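Local structure of uncharacterized conserved protein (Thermotoga maritima, 2ZBV) at residues 20-25 with 135-140; 52-57 with 84-89; 78-83 with 94-99. The protein binds adenosine and, as a member of the SAM hydrolase and SAM-dependent halogenase family, probably cleaves S-adenosyl-L-methionine. One frame throughout, in Å; residues are numbered along the deposited sequence.

Contact 1. Residues 20-25 with 135-140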
loop_
_atom_site.group_PDB
_atom_site.type_symbol
_atom_site.label_atom_id
_atom_site.label_comp_id
_atom_site.label_asym_id
_atom_site.label_seq_id
_atom_site.Cartn_x
_atom_site.Cartn_y
_atom_site.Cartn_z
ATOM N N ALA A 20 3.689 14.383 -3.998
ATOM C CA ALA A 20 3.236 15.513 -4.801
ATOM C C ALA A 20 4.308 16.597 -4.779
ATOM O O ALA A 20 4.617 17.189 -5.809
ATOM C CB ALA A 20 1.923 16.057 -4.256
ATOM N N VAL A 21 4.885 16.840 -3.606
ATOM C CA VAL A 21 5.927 17.849 -3.469
ATOM C C VAL A 21 7.146 17.477 -4.312
ATOM O O VAL A 21 7.735 18.327 -4.978
ATOM C CB VAL A 21 6.357 18.004 -1.997
ATOM C CG1 VAL A 21 7.657 18.792 -1.911
ATOM C CG2 VAL A 21 5.251 18.714 -1.207
ATOM N N ILE A 22 7.521 16.202 -4.276
ATOM C CA ILE A 22 8.658 15.724 -5.044
ATOM C C ILE A 22 8.414 15.884 -6.545
ATOM O O ILE A 22 9.269 16.402 -7.267
ATOM C CB ILE A 22 8.942 14.235 -4.742
ATOM C CG1 ILE A 22 9.403 14.085 -3.290
ATOM C CG2 ILE A 22 10.000 13.689 -5.722
ATOM C CD1 ILE A 22 9.635 12.642 -2.869
ATOM N N LYS A 23 7.241 15.449 -6.998
ATOM C CA LYS A 23 6.870 15.515 -8.409
ATOM C C LYS A 23 6.659 16.935 -8.928
ATOM O O LYS A 23 6.704 17.174 -10.138
ATOM C CB LYS A 23 5.602 14.695 -8.653
ATOM C CG LYS A 23 5.805 13.192 -8.563
ATOM C CD LYS A 23 6.638 12.688 -9.734
ATOM C CE LYS A 23 6.648 11.170 -9.796
ATOM N NZ LYS A 23 7.300 10.691 -11.047
ATOM N N ARG A 24 6.405 17.869 -8.015
ATOM C CA ARG A 24 6.211 19.263 -8.399
ATOM C C ARG A 24 7.593 19.810 -8.716
ATOM O O ARG A 24 7.767 20.582 -9.658
ATOM C CB ARG A 24 5.572 20.065 -7.254
ATOM C CG ARG A 24 4.138 19.652 -6.944
ATOM C CD ARG A 24 3.556 20.369 -5.721
ATOM N NE ARG A 24 3.311 21.785 -5.986
ATOM C CZ ARG A 24 2.624 22.596 -5.185
ATOM N NH1 ARG A 24 2.101 22.137 -4.052
ATOM N NH2 ARG A 24 2.455 23.869 -5.519
ATOM N N ILE A 25 8.573 19.387 -7.923
ATOM C CA ILE A 25 9.951 19.813 -8.112
ATOM C C ILE A 25 10.542 19.136 -9.344
ATOM O O ILE A 25 11.141 19.791 -10.191
ATOM C CB ILE A 25 10.804 19.465 -6.887
ATOM C CG1 ILE A 25 10.418 20.377 -5.724
ATOM C CG2 ILE A 25 12.284 19.617 -7.209
ATOM C CD1 ILE A 25 11.153 20.062 -4.455
ATOM N N VAL A 135 14.375 18.256 -0.497
ATOM C CA VAL A 135 15.824 18.127 -0.546
ATOM C C VAL A 135 16.210 16.874 -1.336
ATOM O O VAL A 135 17.098 16.920 -2.199
ATOM C CB VAL A 135 16.423 18.072 0.875
ATOM C CG1 VAL A 135 17.855 17.557 0.832
ATOM C CG2 VAL A 135 16.403 19.475 1.484
ATOM N N ALA A 136 15.533 15.760 -1.059
ATOM C CA ALA A 136 15.808 14.520 -1.779
ATOM C C ALA A 136 15.508 14.740 -3.259
ATOM O O ALA A 136 16.244 14.270 -4.125
ATOM C CB ALA A 136 14.944 13.381 -1.234
ATOM N N ALA A 137 14.421 15.454 -3.540
ATOM C CA ALA A 137 14.028 15.735 -4.915
ATOM C C ALA A 137 15.114 16.509 -5.664
ATOM O O ALA A 137 15.422 16.183 -6.810
ATOM C CB ALA A 137 12.723 16.516 -4.944
ATOM N N HIS A 138 15.682 17.529 -5.022
ATOM C CA HIS A 138 16.738 18.337 -5.646
ATOM C C HIS A 138 18.013 17.516 -5.857
ATOM O O HIS A 138 18.644 17.586 -6.914
ATOM C CB HIS A 138 17.059 19.577 -4.787
ATOM C CG HIS A 138 15.990 20.628 -4.809
ATOM N ND1 HIS A 138 15.602 21.271 -5.966
ATOM C CD2 HIS A 138 15.219 21.139 -3.818
ATOM C CE1 HIS A 138 14.635 22.130 -5.686
ATOM N NE2 HIS A 138 14.384 22.069 -4.390
ATOM N N LEU A 139 18.392 16.740 -4.849
ATOM C CA LEU A 139 19.580 15.906 -4.948
ATOM C C LEU A 139 19.433 14.920 -6.109
ATOM O O LEU A 139 20.358 14.736 -6.897
ATOM C CB LEU A 139 19.805 15.140 -3.641
ATOM C CG LEU A 139 20.291 15.948 -2.437
ATOM C CD1 LEU A 139 20.216 15.095 -1.174
ATOM C CD2 LEU A 139 21.728 16.417 -2.682
ATOM N N ASP A 140 18.263 14.299 -6.211
ATOM C CA ASP A 140 17.987 13.331 -7.269
ATOM C C ASP A 140 17.993 14.029 -8.623
ATOM O O ASP A 140 18.107 13.392 -9.673
ATOM C CB ASP A 140 16.623 12.678 -7.036
ATOM C CG ASP A 140 16.266 11.674 -8.115
ATOM O OD1 ASP A 140 17.014 10.686 -8.275
ATOM O OD2 ASP A 140 15.238 11.869 -8.803
#

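Contact 2. Residues 52-57 with 84-89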
loop_
_atom_site.group_PDB
_atom_site.type_symbol
_atom_site.label_atom_id
_atom_site.label_comp_id
_atom_site.label_asym_id
_atom_site.label_seq_id
_atom_site.Cartn_x
_atom_site.Cartn_y
_atom_site.Cartn_z
ATOM N N ARG A 52 19.030 -3.225 4.410
ATOM C CA ARG A 52 18.690 -4.373 3.579
ATOM C C ARG A 52 18.096 -3.997 2.229
ATOM O O ARG A 52 18.467 -4.569 1.205
ATOM C CB ARG A 52 17.772 -5.311 4.368
ATOM C CG ARG A 52 18.479 -5.773 5.629
ATOM C CD ARG A 52 17.687 -6.680 6.524
ATOM N NE ARG A 52 18.417 -6.840 7.781
ATOM C CZ ARG A 52 18.181 -7.791 8.676
ATOM N NH1 ARG A 52 17.227 -8.687 8.462
ATOM N NH2 ARG A 52 18.901 -7.836 9.790
ATOM N N ALA A 53 17.198 -3.023 2.204
ATOM C CA ALA A 53 16.625 -2.617 0.925
ATOM C C ALA A 53 17.661 -1.923 0.035
ATOM O O ALA A 53 17.661 -2.118 -1.183
ATOM C CB ALA A 53 15.450 -1.692 1.146
ATOM N N SER A 54 18.538 -1.121 0.645
ATOM C CA SER A 54 19.558 -0.369 -0.099
ATOM C C SER A 54 20.512 -1.259 -0.878
ATOM O O SER A 54 21.119 -0.818 -1.855
ATOM C CB SER A 54 20.380 0.526 0.844
ATOM O OG SER A 54 21.211 -0.236 1.701
ATOM N N LEU A 55 20.647 -2.505 -0.437
ATOM C CA LEU A 55 21.522 -3.456 -1.104
ATOM C C LEU A 55 21.062 -3.720 -2.536
ATOM O O LEU A 55 21.863 -4.105 -3.394
ATOM C CB LEU A 55 21.551 -4.777 -0.330
ATOM C CG LEU A 55 22.346 -4.813 0.975
ATOM C CD1 LEU A 55 22.032 -6.116 1.704
ATOM C CD2 LEU A 55 23.848 -4.706 0.681
ATOM N N ASP A 56 19.776 -3.520 -2.799
ATOM C CA ASP A 56 19.258 -3.770 -4.141
ATOM C C ASP A 56 19.050 -2.519 -5.006
ATOM O O ASP A 56 18.604 -2.615 -6.146
ATOM C CB ASP A 56 17.974 -4.600 -4.044
ATOM C CG ASP A 56 18.244 -6.024 -3.546
ATOM O OD1 ASP A 56 19.083 -6.700 -4.168
ATOM O OD2 ASP A 56 17.632 -6.466 -2.546
ATOM N N PHE A 57 19.365 -1.350 -4.457
ATOM C CA PHE A 57 19.251 -0.095 -5.205
ATOM C C PHE A 57 20.641 0.205 -5.765
ATOM O O PHE A 57 21.650 -0.129 -5.151
ATOM C CB PHE A 57 18.788 1.047 -4.293
ATOM C CG PHE A 57 17.299 1.078 -4.063
ATOM C CD1 PHE A 57 16.497 1.978 -4.756
ATOM C CD2 PHE A 57 16.703 0.208 -3.155
ATOM C CE1 PHE A 57 15.118 2.017 -4.551
ATOM C CE2 PHE A 57 15.320 0.235 -2.939
ATOM C CZ PHE A 57 14.523 1.144 -3.639
ATOM N N ASN A 84 29.653 3.796 -0.805
ATOM C CA ASN A 84 29.209 2.974 -1.927
ATOM C C ASN A 84 28.428 3.867 -2.886
ATOM O O ASN A 84 27.706 3.393 -3.762
ATOM C CB ASN A 84 28.342 1.800 -1.438
ATOM C CG ASN A 84 27.047 2.254 -0.801
ATOM O OD1 ASN A 84 27.023 3.247 -0.080
ATOM N ND2 ASN A 84 25.964 1.522 -1.055
ATOM N N ASP A 85 28.579 5.175 -2.693
ATOM C CA ASP A 85 27.941 6.178 -3.536
ATOM C C ASP A 85 26.427 6.297 -3.469
ATOM O O ASP A 85 25.780 6.528 -4.488
ATOM C CB ASP A 85 28.360 5.973 -4.992
ATOM C CG ASP A 85 29.796 6.376 -5.242
ATOM O OD1 ASP A 85 30.332 6.025 -6.320
ATOM O OD2 ASP A 85 30.385 7.050 -4.366
ATOM N N GLN A 86 25.856 6.139 -2.281
ATOM C CA GLN A 86 24.413 6.298 -2.129
ATOM C C GLN A 86 24.149 7.489 -1.210
ATOM O O GLN A 86 24.980 7.826 -0.362
ATOM C CB GLN A 86 23.772 5.030 -1.560
ATOM C CG GLN A 86 23.787 3.861 -2.529
ATOM C CD GLN A 86 22.989 2.678 -2.024
ATOM O OE1 GLN A 86 23.055 2.337 -0.846
ATOM N NE2 GLN A 86 22.241 2.036 -2.920
ATOM N N TYR A 87 22.988 8.113 -1.371
ATOM C CA TYR A 87 22.642 9.281 -0.566
ATOM C C TYR A 87 21.438 9.045 0.342
ATOM O O TYR A 87 20.467 8.401 -0.061
ATOM C CB TYR A 87 22.382 10.465 -1.494
ATOM C CG TYR A 87 23.583 10.813 -2.347
ATOM C CD1 TYR A 87 24.621 11.598 -1.838
ATOM C CD2 TYR A 87 23.703 10.327 -3.650
ATOM C CE1 TYR A 87 25.751 11.894 -2.608
ATOM C CE2 TYR A 87 24.830 10.615 -4.430
ATOM C CZ TYR A 87 25.850 11.399 -3.901
ATOM O OH TYR A 87 26.969 11.679 -4.658
ATOM N N PHE A 88 21.515 9.579 1.564
ATOM C CA PHE A 88 20.448 9.428 2.556
ATOM C C PHE A 88 20.027 10.747 3.177
ATOM O O PHE A 88 20.815 11.408 3.853
ATOM C CB PHE A 88 20.895 8.485 3.668
ATOM C CG PHE A 88 21.295 7.127 3.178
ATOM C CD1 PHE A 88 20.369 6.088 3.127
ATOM C CD2 PHE A 88 22.588 6.900 2.709
ATOM C CE1 PHE A 88 20.723 4.836 2.609
ATOM C CE2 PHE A 88 22.952 5.649 2.189
ATOM C CZ PHE A 88 22.018 4.619 2.139
ATOM N N VAL A 89 18.774 11.114 2.934
ATOM C CA VAL A 89 18.178 12.329 3.465
ATOM C C VAL A 89 17.348 11.884 4.669
ATOM O O VAL A 89 16.346 11.180 4.508
ATOM C CB VAL A 89 17.265 12.973 2.414
ATOM C CG1 VAL A 89 16.626 14.246 2.973
ATOM C CG2 VAL A 89 18.073 13.263 1.153
#

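Contact 3. Residues 78-83 with 94-99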
loop_
_atom_site.group_PDB
_atom_site.type_symbol
_atom_site.label_atom_id
_atom_site.label_comp_id
_atom_site.label_asym_id
_atom_site.label_seq_id
_atom_site.Cartn_x
_atom_site.Cartn_y
_atom_site.Cartn_z
ATOM N N ILE A 78 19.804 15.957 8.337
ATOM C CA ILE A 78 21.047 15.711 7.610
ATOM C C ILE A 78 20.925 14.958 6.293
ATOM O O ILE A 78 19.867 14.427 5.947
ATOM C CB ILE A 78 22.037 14.895 8.488
ATOM C CG1 ILE A 78 21.426 13.526 8.809
ATOM C CG2 ILE A 78 22.334 15.625 9.790
ATOM C CD1 ILE A 78 22.385 12.572 9.502
ATOM N N VAL A 79 22.038 14.933 5.559
ATOM C CA VAL A 79 22.150 14.210 4.293
ATOM C C VAL A 79 23.506 13.514 4.380
ATOM O O VAL A 79 24.539 14.168 4.549
ATOM C CB VAL A 79 22.148 15.135 3.049
ATOM C CG1 VAL A 79 22.397 14.301 1.805
ATOM C CG2 VAL A 79 20.816 15.860 2.914
HETATM N N MSE A 80 23.495 12.188 4.282
HETATM C CA MSE A 80 24.720 11.402 4.375
HETATM C C MSE A 80 25.069 10.752 3.044
HETATM O O MSE A 80 24.185 10.365 2.269
HETATM C CB MSE A 80 24.564 10.316 5.454
HETATM C CG MSE A 80 25.776 9.392 5.634
HETATM SE SE MSE A 80 25.401 7.815 6.694
HETATM C CE MSE A 80 25.713 8.544 8.433
ATOM N N LYS A 81 26.367 10.668 2.771
ATOM C CA LYS A 81 26.853 10.027 1.558
ATOM C C LYS A 81 27.706 8.867 2.041
ATOM O O LYS A 81 28.647 9.053 2.817
ATOM C CB LYS A 81 27.705 10.980 0.722
ATOM C CG LYS A 81 28.186 10.373 -0.590
ATOM C CD LYS A 81 29.194 11.281 -1.286
ATOM C CE LYS A 81 29.805 10.604 -2.508
ATOM N NZ LYS A 81 30.965 11.388 -3.050
ATOM N N THR A 82 27.355 7.663 1.610
ATOM C CA THR A 82 28.092 6.480 2.011
ATOM C C THR A 82 29.145 6.157 0.962
ATOM O O THR A 82 29.022 6.550 -0.200
ATOM C CB THR A 82 27.137 5.282 2.225
ATOM O OG1 THR A 82 26.204 5.208 1.145
ATOM C CG2 THR A 82 26.381 5.451 3.524
ATOM N N LYS A 83 30.179 5.435 1.373
ATOM C CA LYS A 83 31.268 5.112 0.459
ATOM C C LYS A 83 30.909 4.232 -0.730
ATOM O O LYS A 83 31.759 3.960 -1.573
ATOM C CB LYS A 83 32.432 4.519 1.245
ATOM C CG LYS A 83 33.043 5.535 2.196
ATOM C CD LYS A 83 34.164 4.954 3.030
ATOM C CE LYS A 83 34.811 6.041 3.872
ATOM N NZ LYS A 83 35.862 5.503 4.771
ATOM N N GLY A 94 19.747 8.451 14.402
ATOM C CA GLY A 94 20.241 7.088 14.437
ATOM C C GLY A 94 19.657 6.152 13.389
ATOM O O GLY A 94 20.109 5.014 13.267
ATOM N N VAL A 95 18.660 6.605 12.630
ATOM C CA VAL A 95 18.067 5.741 11.610
ATOM C C VAL A 95 19.088 5.308 10.540
ATOM O O VAL A 95 18.957 4.237 9.940
ATOM C CB VAL A 95 16.820 6.409 10.941
ATOM C CG1 VAL A 95 17.225 7.627 10.089
ATOM C CG2 VAL A 95 16.081 5.377 10.095
ATOM N N LEU A 96 20.124 6.120 10.324
ATOM C CA LEU A 96 21.154 5.793 9.331
ATOM C C LEU A 96 22.319 5.005 9.921
ATOM O O LEU A 96 23.353 4.840 9.270
ATOM C CB LEU A 96 21.698 7.070 8.681
ATOM C CG LEU A 96 20.677 7.941 7.942
ATOM C CD1 LEU A 96 21.376 9.139 7.309
ATOM C CD2 LEU A 96 19.958 7.102 6.884
ATOM N N THR A 97 22.144 4.513 11.144
ATOM C CA THR A 97 23.187 3.757 11.831
ATOM C C THR A 97 23.741 2.556 11.065
ATOM O O THR A 97 24.963 2.412 10.933
ATOM C CB THR A 97 22.697 3.251 13.205
ATOM O OG1 THR A 97 22.514 4.361 14.087
ATOM C CG2 THR A 97 23.705 2.290 13.821
ATOM N N VAL A 98 22.854 1.698 10.560
ATOM C CA VAL A 98 23.293 0.501 9.851
ATOM C C VAL A 98 23.991 0.776 8.516
ATOM O O VAL A 98 25.056 0.219 8.259
ATOM C CB VAL A 98 22.120 -0.496 9.642
ATOM C CG1 VAL A 98 22.660 -1.835 9.131
ATOM C CG2 VAL A 98 21.365 -0.710 10.964
ATOM N N VAL A 99 23.418 1.620 7.660
ATOM C CA VAL A 99 24.081 1.904 6.386
ATOM C C VAL A 99 25.444 2.559 6.627
ATOM O O VAL A 99 26.411 2.263 5.924
ATOM C CB VAL A 99 23.248 2.829 5.473
ATOM C CG1 VAL A 99 22.063 2.064 4.906
ATOM C CG2 VAL A 99 22.789 4.070 6.248
#

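Contact 1. Residues 20-25 with 135-140
A chi1 of -71° sets CG2 of I25 opposite its backbone N and CG1 opposite the carbonyl carbon; CG of H138 likewise stands opposite its own carbonyl carbon, and these torsions bring the two side chains together. The branched methyl CG2 of I25 is thereby laid over one face of the imidazole, 4.1 Å from the ring centroid and 27° off its normal, a CH-pi contact. CD1 follows to within 3.8 Å of H138 NE2, and the two side chains cross at about a right angle. Beside the ring, CB of A137 points toward helix 14-25 and touches CG2 and CD1 of I25, both at 3.9 Å. One turn earlier on helix 14-25, I22 adds its own CG2, 4.0 Å from A137 CB, so a single alanine methyl serves two isoleucines. The segment axes cross at -34°, 9.0 Å apart at closest approach, with the small A137 where the backbones come nearest. An alanine at I25 would lack everything beyond CB, and is likely to strip one face of the H138 ring of its methyl cover and open a gap beside A137. Both helices pack on the same sheet, I22 on L64 and A136 and L139 on V62, while K23 NZ forms a salt bridge with E30 of a second subunit. No hydrogen bond links the two segments; methyl packing and one CH-pi contact carry the pairing, which implies cohesion by shape and dispersion.

Contact 2. Residues 52-57 with 84-89
S54 and Q86 form a buried side-chain-to-backbone hydrogen bond, a glutamine amide donating to a main-chain carbonyl, at the point where helix 43-54 runs into a turn beside the residues that lead into strand 87-91. The bond runs from Q86 NE2 to S54 O over 3.2 Å and is fairly straight, with an angle of 162° at the hydrogen. The acceptor lies in the plane of the glutamine amide, whereas the donor is tilted 18° from the plane of the S54 carbonyl. That oxygen is held twice: F57 N, closing the type I turn from S54 to F57, reaches it from the opposite face. The glutamine spans the distance by staying extended beyond CG (chi2 -172°), which carries its amide across to the turn. The amide oxygen has a partner in its own segment, since N84 ND2 donates to Q86 OE1 over 3.0 Å, arriving above the carbonyl plane rather than on a lone pair. Donation from NE2 and acceptance at OE1 are consistent with this amide orientation. S54 CB rests 3.6 Å from Q86 OE1, and F57 CB packs 3.8 Å from Q86 NE2. The hydroxyl of S54 turns elsewhere, bonding to Y51 O and to the OH of Y103. The bond is flanked by helix 97-103, which brings Y103 against Q86, and by strand 62-66, whose F63 touches both S54 and Q86 and meets the F57 ring edge-to-face. Within the turn, D56 makes a salt bridge with R129 of the third subunit, placing this end of helix 43-54 between the sheet and a trimer interface.

Contact 3. Residues 78-83 with 94-99
T82 and V99, like L96 with I78 and M80, meet without any ring or amide side chain taking part across the contact, and the flat groups involved are peptide carbonyls. The methyl CG2 of T82 comes within 4.0 Å of V99 O, while its hydroxyl bonds to OD1 of N84. The carbonyl of G94 works within its own segment and accepts twice. T97 N closes a type I turn on it, and T97 OG1 donates to G94 O over 2.6 Å, tilted 18° from the carbonyl plane; the same hydroxyl is also hydrogen-bonded to L158 N. These two bonds close the turn that leads into helix 97-103, with L96 at its N-cap position and pointing toward the strand. Here lies the bulk of the contact. CD1 of L96 touches CB of M80, a selenomethionine, at 3.9 Å, and meets CD1 of I78 tip to tip at 4.2 Å. I78 gains that reach from a chi1 of 62°, which places CG1 between the backbone N and the carbonyl carbon, with the chain then extended towards L96. The longer M80 chain instead bends at chi3, and its side chain also packs on A100. In topology this is a beta-hairpin followed by a helix: antiparallel strands 77-82 and 87-91 form the hairpin, and helix 97-103 folds back over one face of the mixed sheet. I78, M80 and T82 point toward segment 94-99, V79 away from it. F88 of the second hairpin strand joins the same apolar layer, touched by T82, L96 and V99, and L50 of helix 43-54 packs against L96 as well.

In the fold
Followed from the N terminus, the chain leaves helix 14-25, and helix 127-140 later packs against it; there contact 1 closes the widest loop, its nearer ends 110 residues apart. Contacts 2 and 3 both fall within that loop, and they cross each other: 52-57 comes first, then 78-83, then 84-89, and finally 94-99. Contact 2 ties the end of helix 43-54 to strand 87-91, and contact 3 ties strand 77-82 to helix 97-103. These adjacent strands join the two contacts directly, F88 O to M80 N being a probable backbone hydrogen bond. V79 and V89 pack against L139, bringing contact 1 onto the same sheet.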